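Local coordinates for toluene, o-xylene monooxygenase oxygenase subunit (Pseudomonas stutzeri, PDB 2INC), which forms part of the oxygenase component of a multisubunit enzyme that probably hydroxylates toluene, o-xylene and related aromatic compounds, at residues B[48-56]-B[133-141]; B[207-218]-B[278-289]. One frame throughout, in Å; residues are numbered along the deposited sequence.

Contact 1: B[48-56]-B[133-141]; sequences QTWYKKYCF and VYIHQIAPA
Tyr134 sets its hydroxyl against the edge of the Trp50 indole. Trp50 NE1 donates to Tyr134 OH at 3.0 Å, close to the indole plane but bent, with an N-H...O angle of 143°. Trp50 CG lies anti to the backbone N (chi1 -173°), which carries the indole out from the side of its helix to this phenol. Tyr134 OH is also hydrogen-bonded to Trp206 O, its stronger partner. One turn on, the backbone carbonyl of Gln137 takes a hydrogen bond from Tyr51 OH, with Gln137 O 2.7 Å from Tyr51 OH. The donor sits above the carbonyl plane. Tyr51 OH has a further hydrogen bond to a basic side chain of another protein chain. Ile138 is the knob, held among Trp50, Tyr51, Tyr54 and Cys55. Ile138 CD1 lies over one face of Tyr51, 4.0 Å from the ring centroid, as a CH-pi contact. The same methyl meets the Trp50 edge, with Ile138 CD1 3.7 Å from Trp50 CD1. Were Trp50 an alanine, Tyr134 OH would probably lose this donor and a gap would be likely to open beside the Ile138 methyl. Past the helix end, Pro140 CB packs on Cys55 SG at 3.7 Å. The helix axes approach to 11.0 Å and cross at -103°. This is near-perpendicular knob-into-hole packing of the short helix 46-56 against the C-terminal end of helix 121-138, within an all-helical, ferritin-like fold.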
loop_
_atom_site.group_PDB
_atom_site.type_symbol
_atom_site.label_atom_id
_atom_site.label_comp_id
_atom_site.label_asym_id
_atom_site.label_seq_id
_atom_site.Cartn_x
_atom_site.Cartn_y
_atom_site.Cartn_z
ATOM N N GLN B 48 12.986 34.384 21.228
ATOM C CA GLN B 48 11.897 35.280 20.910
ATOM C C GLN B 48 12.496 36.481 20.142
ATOM O O GLN B 48 11.964 36.916 19.137
ATOM C CB GLN B 48 11.229 35.791 22.218
ATOM C CG GLN B 48 10.744 34.725 23.206
ATOM C CD GLN B 48 9.320 34.398 22.943
ATOM O OE1 GLN B 48 8.858 34.520 21.798
ATOM N NE2 GLN B 48 8.569 34.077 23.994
ATOM N N THR B 49 13.590 37.029 20.657
ATOM C CA THR B 49 14.321 38.138 20.013
ATOM C C THR B 49 14.847 37.813 18.625
ATOM O O THR B 49 14.728 38.655 17.694
ATOM C CB THR B 49 15.498 38.566 20.902
ATOM O OG1 THR B 49 14.922 39.054 22.105
ATOM C CG2 THR B 49 16.239 39.711 20.288
ATOM N N TRP B 50 15.359 36.582 18.477
ATOM C CA TRP B 50 15.869 36.118 17.173
ATOM C C TRP B 50 14.724 36.196 16.190
ATOM O O TRP B 50 14.898 36.772 15.127
ATOM C CB TRP B 50 16.370 34.709 17.263
ATOM C CG TRP B 50 17.029 34.300 15.999
ATOM C CD1 TRP B 50 16.411 34.006 14.801
ATOM C CD2 TRP B 50 18.433 34.161 15.775
ATOM N NE1 TRP B 50 17.352 33.645 13.867
ATOM C CE2 TRP B 50 18.602 33.785 14.418
ATOM C CE3 TRP B 50 19.566 34.347 16.581
ATOM C CZ2 TRP B 50 19.845 33.572 13.851
ATOM C CZ3 TRP B 50 20.828 34.150 16.009
ATOM C CH2 TRP B 50 20.952 33.727 14.658
ATOM N N TYR B 51 13.559 35.640 16.519
ATOM C CA TYR B 51 12.448 35.639 15.546
ATOM C C TYR B 51 11.813 36.997 15.284
ATOM O O TYR B 51 11.319 37.291 14.137
ATOM C CB TYR B 51 11.339 34.648 15.921
ATOM C CG TYR B 51 11.652 33.230 15.470
ATOM C CD1 TYR B 51 12.672 32.514 16.095
ATOM C CD2 TYR B 51 11.035 32.655 14.369
ATOM C CE1 TYR B 51 13.019 31.191 15.665
ATOM C CE2 TYR B 51 11.376 31.312 13.960
ATOM C CZ TYR B 51 12.371 30.616 14.623
ATOM O OH TYR B 51 12.746 29.316 14.247
ATOM N N LYS B 52 11.740 37.832 16.316
ATOM C CA LYS B 52 11.250 39.200 16.071
ATOM C C LYS B 52 12.192 39.975 15.184
ATOM O O LYS B 52 11.755 40.687 14.298
ATOM C CB LYS B 52 11.025 39.938 17.383
ATOM C CG LYS B 52 9.931 39.230 18.215
ATOM C CD LYS B 52 9.530 40.104 19.411
ATOM C CE LYS B 52 10.675 40.208 20.377
ATOM N NZ LYS B 52 10.173 40.873 21.622
ATOM N N LYS B 53 13.493 39.821 15.399
ATOM C CA LYS B 53 14.433 40.583 14.587
ATOM C C LYS B 53 14.538 40.045 13.145
ATOM O O LYS B 53 14.544 40.854 12.215
ATOM C CB LYS B 53 15.797 40.656 15.268
ATOM C CG LYS B 53 16.867 41.354 14.454
ATOM C CD LYS B 53 18.060 41.677 15.347
ATOM C CE LYS B 53 19.239 42.287 14.558
ATOM N NZ LYS B 53 18.914 43.668 14.081
ATOM N N TYR B 54 14.571 38.708 12.955
ATOM C CA TYR B 54 14.985 38.129 11.692
ATOM C C TYR B 54 13.805 37.590 10.897
ATOM O O TYR B 54 13.936 37.388 9.698
ATOM C CB TYR B 54 16.083 37.068 11.903
ATOM C CG TYR B 54 17.366 37.641 12.503
ATOM C CD1 TYR B 54 18.001 38.742 11.940
ATOM C CD2 TYR B 54 17.942 37.080 13.615
ATOM C CE1 TYR B 54 19.167 39.265 12.468
ATOM C CE2 TYR B 54 19.134 37.591 14.145
ATOM C CZ TYR B 54 19.723 38.678 13.550
ATOM O OH TYR B 54 20.891 39.179 14.064
ATOM N N CYS B 55 12.651 37.346 11.541
ATOM C CA CYS B 55 11.476 37.003 10.757
ATOM C C CYS B 55 10.620 38.297 10.684
ATOM O O CYS B 55 10.523 38.892 9.635
ATOM C CB CYS B 55 10.726 35.777 11.346
ATOM S SG CYS B 55 9.210 35.379 10.399
ATOM N N PHE B 56 10.073 38.750 11.821
ATOM C CA PHE B 56 9.058 39.815 11.838
ATOM C C PHE B 56 9.553 41.156 11.318
ATOM O O PHE B 56 8.826 41.811 10.560
ATOM C CB PHE B 56 8.365 39.956 13.213
ATOM C CG PHE B 56 7.662 38.704 13.631
ATOM C CD1 PHE B 56 6.733 38.123 12.784
ATOM C CD2 PHE B 56 7.953 38.074 14.827
ATOM C CE1 PHE B 56 6.084 36.929 13.127
ATOM C CE2 PHE B 56 7.315 36.849 15.191
ATOM C CZ PHE B 56 6.361 36.295 14.351
ATOM N N VAL B 133 18.413 25.003 5.110
ATOM C CA VAL B 133 17.711 24.530 6.291
ATOM C C VAL B 133 17.617 25.694 7.303
ATOM O O VAL B 133 16.755 25.691 8.185
ATOM C CB VAL B 133 18.392 23.256 6.923
ATOM C CG1 VAL B 133 19.485 23.625 7.804
ATOM C CG2 VAL B 133 17.343 22.321 7.592
ATOM N N TYR B 134 18.497 26.685 7.164
ATOM C CA TYR B 134 18.265 27.930 7.919
ATOM C C TYR B 134 17.052 28.679 7.386
ATOM O O TYR B 134 16.176 29.082 8.186
ATOM C CB TYR B 134 19.510 28.806 8.072
ATOM C CG TYR B 134 19.134 30.050 8.833
ATOM C CD1 TYR B 134 18.937 31.278 8.151
ATOM C CD2 TYR B 134 18.834 29.985 10.183
ATOM C CE1 TYR B 134 18.534 32.421 8.858
ATOM C CE2 TYR B 134 18.407 31.158 10.904
ATOM C CZ TYR B 134 18.273 32.336 10.209
ATOM O OH TYR B 134 17.842 33.462 10.920
ATOM N N ILE B 135 16.903 28.782 6.072
ATOM C CA ILE B 135 15.658 29.425 5.517
ATOM C C ILE B 135 14.400 28.740 6.063
ATOM O O ILE B 135 13.431 29.404 6.481
ATOM C CB ILE B 135 15.695 29.458 3.976
ATOM C CG1 ILE B 135 16.896 30.327 3.573
ATOM C CG2 ILE B 135 14.331 29.945 3.317
ATOM C CD1 ILE B 135 17.373 30.312 2.078
ATOM N N HIS B 136 14.407 27.411 6.048
ATOM C CA HIS B 136 13.312 26.620 6.616
ATOM C C HIS B 136 12.818 27.207 7.916
ATOM O O HIS B 136 11.624 27.433 8.078
ATOM C CB HIS B 136 13.795 25.170 6.832
ATOM C CG HIS B 136 12.859 24.330 7.637
ATOM N ND1 HIS B 136 12.278 23.189 7.138
ATOM C CD2 HIS B 136 12.381 24.479 8.895
ATOM C CE1 HIS B 136 11.512 22.647 8.073
ATOM N NE2 HIS B 136 11.551 23.418 9.144
ATOM N N GLN B 137 13.725 27.394 8.876
ATOM C CA GLN B 137 13.328 27.615 10.255
ATOM C C GLN B 137 12.977 29.101 10.545
ATOM O O GLN B 137 12.376 29.410 11.579
ATOM C CB GLN B 137 14.410 27.069 11.203
ATOM C CG GLN B 137 15.699 27.816 11.179
ATOM C CD GLN B 137 16.850 26.969 11.728
ATOM O OE1 GLN B 137 17.464 26.129 11.025
ATOM N NE2 GLN B 137 17.149 27.183 12.932
ATOM N N ILE B 138 13.311 30.016 9.640
ATOM C CA ILE B 138 13.002 31.454 9.875
ATOM C C ILE B 138 11.960 32.007 8.866
ATOM O O ILE B 138 11.487 33.140 9.039
ATOM C CB ILE B 138 14.333 32.250 9.831
ATOM C CG1 ILE B 138 14.295 33.639 10.507
ATOM C CG2 ILE B 138 14.860 32.326 8.388
ATOM C CD1 ILE B 138 13.967 33.639 12.035
ATOM N N ALA B 139 11.584 31.237 7.853
ATOM C CA ALA B 139 10.548 31.739 6.904
ATOM C C ALA B 139 9.220 32.012 7.630
ATOM O O ALA B 139 8.862 31.290 8.578
ATOM C CB ALA B 139 10.293 30.738 5.763
ATOM N N PRO B 140 8.452 33.040 7.165
ATOM C CA PRO B 140 7.183 33.350 7.827
ATOM C C PRO B 140 5.881 32.597 7.450
ATOM O O PRO B 140 4.817 33.005 7.927
ATOM C CB PRO B 140 7.000 34.835 7.503
ATOM C CG PRO B 140 7.603 34.956 6.117
ATOM C CD PRO B 140 8.737 33.987 6.056
ATOM N N ALA B 141 5.917 31.570 6.608
ATOM C CA ALA B 141 4.739 30.826 6.187
ATOM C C ALA B 141 5.179 29.383 5.987
ATOM O O ALA B 141 6.255 29.132 5.406
ATOM C CB ALA B 141 4.236 31.331 4.909
#

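Contact 2: B[207-218]-B[278-289]; sequences DWGEAFTAINLV and LQKWVAKWEPLA
Glu210 CG lies anti to the backbone N (chi1 -160°). This torsion and the extended chain beyond CG carry Glu210 across one face of the Trp281 indole and bring the Glu210 carboxylate to Trp285 and Lys284. Trp281 CG is anti to its own carbonyl carbon (chi1 -80°), which lays the indole against Gly209 and Glu210. Glu210 CG sits 3.8 Å from the centroid of the Trp281 five-membered ring, a CH-pi contact over the face. Two donors grip Glu210 OE2. Lys284 NZ is 2.9 Å from Glu210 OE2, a salt bridge on its syn lone pair. Trp285 NE1 is 2.8 Å from Glu210 OE2 and comes from the anti side, fairly straight (162°). Gly209 C lies 3.2 Å from Trp281 CZ3, with the ring close against the backbone. Ala214 CB lies over one face of Trp285, 3.7 Å from the centroid of its five-membered ring. Val218 is a knob among Val282, Trp285, Glu286 and Ala289, with Val218 CG1 3.6 Å from Ala289 CB. Helix 241-268 packs on Phe212 and Leu217, helix 121-138 on Ala211 and Ile215, helix 190-202 on Trp285. Arg318 of helix 303-319 salt-bridges Glu286.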
loop_
_atom_site.group_PDB
_atom_site.type_symbol
_atom_site.label_atom_id
_atom_site.label_comp_id
_atom_site.label_asym_id
_atom_site.label_seq_id
_atom_site.Cartn_x
_atom_site.Cartn_y
_atom_site.Cartn_z
ATOM N N ASP B 207 18.462 37.446 8.523
ATOM C CA ASP B 207 17.173 37.952 8.116
ATOM C C ASP B 207 16.595 36.992 7.096
ATOM O O ASP B 207 17.293 36.616 6.160
ATOM C CB ASP B 207 17.378 39.307 7.502
ATOM C CG ASP B 207 16.095 39.927 7.072
ATOM O OD1 ASP B 207 15.589 40.779 7.820
ATOM O OD2 ASP B 207 15.572 39.533 6.021
ATOM N N TRP B 208 15.337 36.590 7.247
ATOM C CA TRP B 208 14.836 35.533 6.369
ATOM C C TRP B 208 14.922 35.917 4.903
ATOM O O TRP B 208 15.316 35.077 4.045
ATOM C CB TRP B 208 13.437 35.055 6.772
ATOM C CG TRP B 208 12.273 35.868 6.218
ATOM C CD1 TRP B 208 11.684 36.920 6.792
ATOM C CD2 TRP B 208 11.627 35.672 4.956
ATOM N NE1 TRP B 208 10.666 37.404 5.981
ATOM C CE2 TRP B 208 10.624 36.646 4.846
ATOM C CE3 TRP B 208 11.789 34.739 3.924
ATOM C CZ2 TRP B 208 9.763 36.717 3.749
ATOM C CZ3 TRP B 208 10.945 34.823 2.796
ATOM C CH2 TRP B 208 9.961 35.822 2.723
ATOM N N GLY B 209 14.579 37.181 4.612
ATOM C CA GLY B 209 14.537 37.658 3.207
ATOM C C GLY B 209 15.938 37.799 2.642
ATOM O O GLY B 209 16.196 37.479 1.490
ATOM N N GLU B 210 16.861 38.279 3.451
ATOM C CA GLU B 210 18.266 38.280 3.022
ATOM C C GLU B 210 18.823 36.886 2.803
ATOM O O GLU B 210 19.621 36.663 1.866
ATOM C CB GLU B 210 19.174 39.014 3.992
ATOM C CG GLU B 210 20.447 39.388 3.237
ATOM C CD GLU B 210 21.423 40.233 4.033
ATOM O OE1 GLU B 210 21.176 40.489 5.230
ATOM O OE2 GLU B 210 22.439 40.647 3.424
ATOM N N ALA B 211 18.449 35.955 3.683
ATOM C CA ALA B 211 18.914 34.559 3.572
ATOM C C ALA B 211 18.433 33.936 2.307
ATOM O O ALA B 211 19.210 33.319 1.574
ATOM C CB ALA B 211 18.455 33.713 4.803
ATOM N N PHE B 212 17.153 34.112 2.024
ATOM C CA PHE B 212 16.603 33.709 0.759
ATOM C C PHE B 212 17.337 34.303 -0.448
ATOM O O PHE B 212 17.626 33.594 -1.421
ATOM C CB PHE B 212 15.120 34.039 0.742
ATOM C CG PHE B 212 14.463 33.874 -0.615
ATOM C CD1 PHE B 212 14.221 32.611 -1.143
ATOM C CD2 PHE B 212 14.087 34.987 -1.330
ATOM C CE1 PHE B 212 13.636 32.440 -2.393
ATOM C CE2 PHE B 212 13.486 34.842 -2.602
ATOM C CZ PHE B 212 13.255 33.555 -3.115
ATOM N N THR B 213 17.583 35.615 -0.429
ATOM C CA THR B 213 18.274 36.256 -1.549
ATOM C C THR B 213 19.696 35.742 -1.644
ATOM O O THR B 213 20.146 35.274 -2.697
ATOM C CB THR B 213 18.225 37.788 -1.383
ATOM O OG1 THR B 213 16.849 38.186 -1.286
ATOM C CG2 THR B 213 18.900 38.482 -2.575
ATOM N N ALA B 214 20.425 35.768 -0.540
ATOM C CA ALA B 214 21.796 35.377 -0.608
ATOM C C ALA B 214 21.958 33.932 -1.045
ATOM O O ALA B 214 22.814 33.643 -1.899
ATOM C CB ALA B 214 22.545 35.691 0.723
ATOM N N ILE B 215 21.136 33.024 -0.513
ATOM C CA ILE B 215 21.316 31.584 -0.824
ATOM C C ILE B 215 20.637 31.212 -2.140
ATOM O O ILE B 215 21.242 30.588 -3.000
ATOM C CB ILE B 215 20.708 30.697 0.283
ATOM C CG1 ILE B 215 21.384 30.950 1.615
ATOM C CG2 ILE B 215 20.802 29.227 -0.118
ATOM C CD1 ILE B 215 22.848 30.623 1.578
ATOM N N ASN B 216 19.386 31.596 -2.299
ATOM C CA ASN B 216 18.627 31.048 -3.418
ATOM C C ASN B 216 18.757 31.917 -4.629
ATOM O O ASN B 216 18.647 31.420 -5.785
ATOM C CB ASN B 216 17.143 30.897 -3.082
ATOM C CG ASN B 216 16.804 29.482 -2.538
ATOM O OD1 ASN B 216 17.631 28.859 -1.901
ATOM N ND2 ASN B 216 15.593 29.004 -2.795
ATOM N N LEU B 217 18.908 33.225 -4.408
ATOM C CA LEU B 217 18.866 34.097 -5.601
ATOM C C LEU B 217 20.244 34.377 -6.138
ATOM O O LEU B 217 20.387 34.659 -7.329
ATOM C CB LEU B 217 18.075 35.399 -5.359
ATOM C CG LEU B 217 16.590 35.266 -4.991
ATOM C CD1 LEU B 217 15.901 36.623 -4.947
ATOM C CD2 LEU B 217 15.911 34.355 -5.890
ATOM N N VAL B 218 21.256 34.269 -5.278
ATOM C CA VAL B 218 22.602 34.664 -5.664
ATOM C C VAL B 218 23.560 33.487 -5.619
ATOM O O VAL B 218 24.140 33.134 -6.642
ATOM C CB VAL B 218 23.155 35.846 -4.797
ATOM C CG1 VAL B 218 24.621 36.155 -5.162
ATOM C CG2 VAL B 218 22.246 37.106 -4.987
ATOM N N LEU B 278 14.795 43.761 -2.616
ATOM C CA LEU B 278 15.438 42.588 -3.215
ATOM C C LEU B 278 16.630 42.995 -4.085
ATOM O O LEU B 278 17.693 42.356 -4.033
ATOM C CB LEU B 278 14.442 41.769 -4.013
ATOM C CG LEU B 278 13.419 40.994 -3.171
ATOM C CD1 LEU B 278 12.304 40.573 -4.043
ATOM C CD2 LEU B 278 13.990 39.758 -2.436
ATOM N N GLN B 279 16.489 44.092 -4.850
ATOM C CA GLN B 279 17.604 44.551 -5.694
ATOM C C GLN B 279 18.777 45.045 -4.906
ATOM O O GLN B 279 19.919 44.883 -5.334
ATOM C CB GLN B 279 17.129 45.605 -6.665
ATOM C CG GLN B 279 16.227 45.022 -7.667
ATOM C CD GLN B 279 15.672 46.087 -8.587
ATOM O OE1 GLN B 279 15.340 47.193 -8.163
ATOM N NE2 GLN B 279 15.549 45.747 -9.846
ATOM N N LYS B 280 18.521 45.611 -3.740
ATOM C CA LYS B 280 19.599 46.065 -2.873
ATOM C C LYS B 280 20.364 44.908 -2.276
ATOM O O LYS B 280 21.588 44.979 -2.078
ATOM C CB LYS B 280 19.054 46.920 -1.742
ATOM C CG LYS B 280 20.136 47.607 -0.889
ATOM C CD LYS B 280 19.607 48.404 0.388
ATOM C CE LYS B 280 18.292 49.197 0.153
ATOM N NZ LYS B 280 18.116 49.683 -1.273
ATOM N N TRP B 281 19.652 43.850 -1.921
ATOM C CA TRP B 281 20.345 42.653 -1.383
ATOM C C TRP B 281 21.132 41.941 -2.481
ATOM O O TRP B 281 22.281 41.540 -2.268
ATOM C CB TRP B 281 19.331 41.690 -0.748
ATOM C CG TRP B 281 18.888 42.067 0.626
ATOM C CD1 TRP B 281 19.606 42.744 1.585
ATOM C CD2 TRP B 281 17.651 41.704 1.233
ATOM N NE1 TRP B 281 18.856 42.863 2.742
ATOM C CE2 TRP B 281 17.664 42.210 2.558
ATOM C CE3 TRP B 281 16.525 40.994 0.787
ATOM C CZ2 TRP B 281 16.588 42.040 3.432
ATOM C CZ3 TRP B 281 15.447 40.837 1.667
ATOM C CH2 TRP B 281 15.495 41.367 2.965
ATOM N N VAL B 282 20.524 41.827 -3.654
ATOM C CA VAL B 282 21.190 41.277 -4.843
ATOM C C VAL B 282 22.474 42.092 -5.113
ATOM O O VAL B 282 23.544 41.513 -5.345
ATOM C CB VAL B 282 20.237 41.204 -6.084
ATOM C CG1 VAL B 282 21.023 40.979 -7.370
ATOM C CG2 VAL B 282 19.205 40.040 -5.950
ATOM N N ALA B 283 22.400 43.432 -4.995
ATOM C CA ALA B 283 23.576 44.255 -5.305
ATOM C C ALA B 283 24.675 44.099 -4.294
ATOM O O ALA B 283 25.846 44.217 -4.659
ATOM C CB ALA B 283 23.213 45.747 -5.518
ATOM N N LYS B 284 24.320 43.778 -3.045
ATOM C CA LYS B 284 25.319 43.497 -1.987
ATOM C C LYS B 284 26.056 42.177 -2.247
ATOM O O LYS B 284 27.271 42.076 -2.030
ATOM C CB LYS B 284 24.605 43.462 -0.620
ATOM C CG LYS B 284 25.402 42.892 0.551
ATOM C CD LYS B 284 24.556 42.812 1.851
ATOM C CE LYS B 284 25.397 42.160 2.935
ATOM N NZ LYS B 284 24.774 42.188 4.268
ATOM N N TRP B 285 25.300 41.160 -2.673
ATOM C CA TRP B 285 25.808 39.763 -2.738
ATOM C C TRP B 285 26.411 39.436 -4.118
ATOM O O TRP B 285 27.391 38.662 -4.206
ATOM C CB TRP B 285 24.720 38.740 -2.286
ATOM C CG TRP B 285 24.477 38.819 -0.831
ATOM C CD1 TRP B 285 23.463 39.478 -0.187
ATOM C CD2 TRP B 285 25.326 38.280 0.212
ATOM N NE1 TRP B 285 23.638 39.380 1.189
ATOM C CE2 TRP B 285 24.757 38.630 1.446
ATOM C CE3 TRP B 285 26.484 37.513 0.199
ATOM C CZ2 TRP B 285 25.330 38.276 2.666
ATOM C CZ3 TRP B 285 27.075 37.159 1.427
ATOM C CH2 TRP B 285 26.481 37.527 2.632
ATOM N N GLU B 286 25.836 40.028 -5.182
ATOM C CA GLU B 286 26.317 39.822 -6.567
ATOM C C GLU B 286 27.849 39.912 -6.779
ATOM O O GLU B 286 28.422 39.067 -7.473
ATOM C CB GLU B 286 25.569 40.745 -7.559
ATOM C CG GLU B 286 24.853 39.976 -8.657
ATOM C CD GLU B 286 24.343 40.863 -9.821
ATOM O OE1 GLU B 286 23.638 40.355 -10.736
ATOM O OE2 GLU B 286 24.652 42.082 -9.808
ATOM N N PRO B 287 28.527 40.930 -6.217
ATOM C CA PRO B 287 29.993 40.980 -6.395
ATOM C C PRO B 287 30.777 39.783 -5.817
ATOM O O PRO B 287 31.811 39.386 -6.385
ATOM C CB PRO B 287 30.393 42.237 -5.599
ATOM C CG PRO B 287 29.175 43.038 -5.485
ATOM C CD PRO B 287 28.055 42.064 -5.403
ATOM N N LEU B 288 30.315 39.231 -4.691
ATOM C CA LEU B 288 30.943 38.003 -4.122
ATOM C C LEU B 288 30.687 36.782 -4.969
ATOM O O LEU B 288 31.526 35.877 -5.017
ATOM C CB LEU B 288 30.438 37.705 -2.718
ATOM C CG LEU B 288 31.071 38.468 -1.562
ATOM C CD1 LEU B 288 30.341 38.143 -0.262
ATOM C CD2 LEU B 288 32.539 38.132 -1.432
ATOM N N ALA B 289 29.523 36.741 -5.608
ATOM C CA ALA B 289 29.195 35.673 -6.549
ATOM C C ALA B 289 30.080 35.770 -7.801
ATOM O O ALA B 289 30.524 34.759 -8.321
ATOM C CB ALA B 289 27.733 35.757 -6.967
#

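Contact 1 closes before contact 2 opens along the chain, and their centres lie 16 Å apart. Helix 208-237 joins them. One side of its first turns, from Gly209 to Val218, packs on helix 274-299 in contact 2, while Trp208 and Ala211 meet helix 121-138 of contact 1. Tyr54 O and Trp208 N, 2.9 Å apart, probably form a hydrogen bond. Trp208 CB also packs on Ile138 CG2 at 3.5 Å. Contacts thus run from helix 46-56 through 121-138 and 208-237 to 274-299. Contact 1 also reaches another protein chain of the assembly, whereas contact 2 stays within its own subunit.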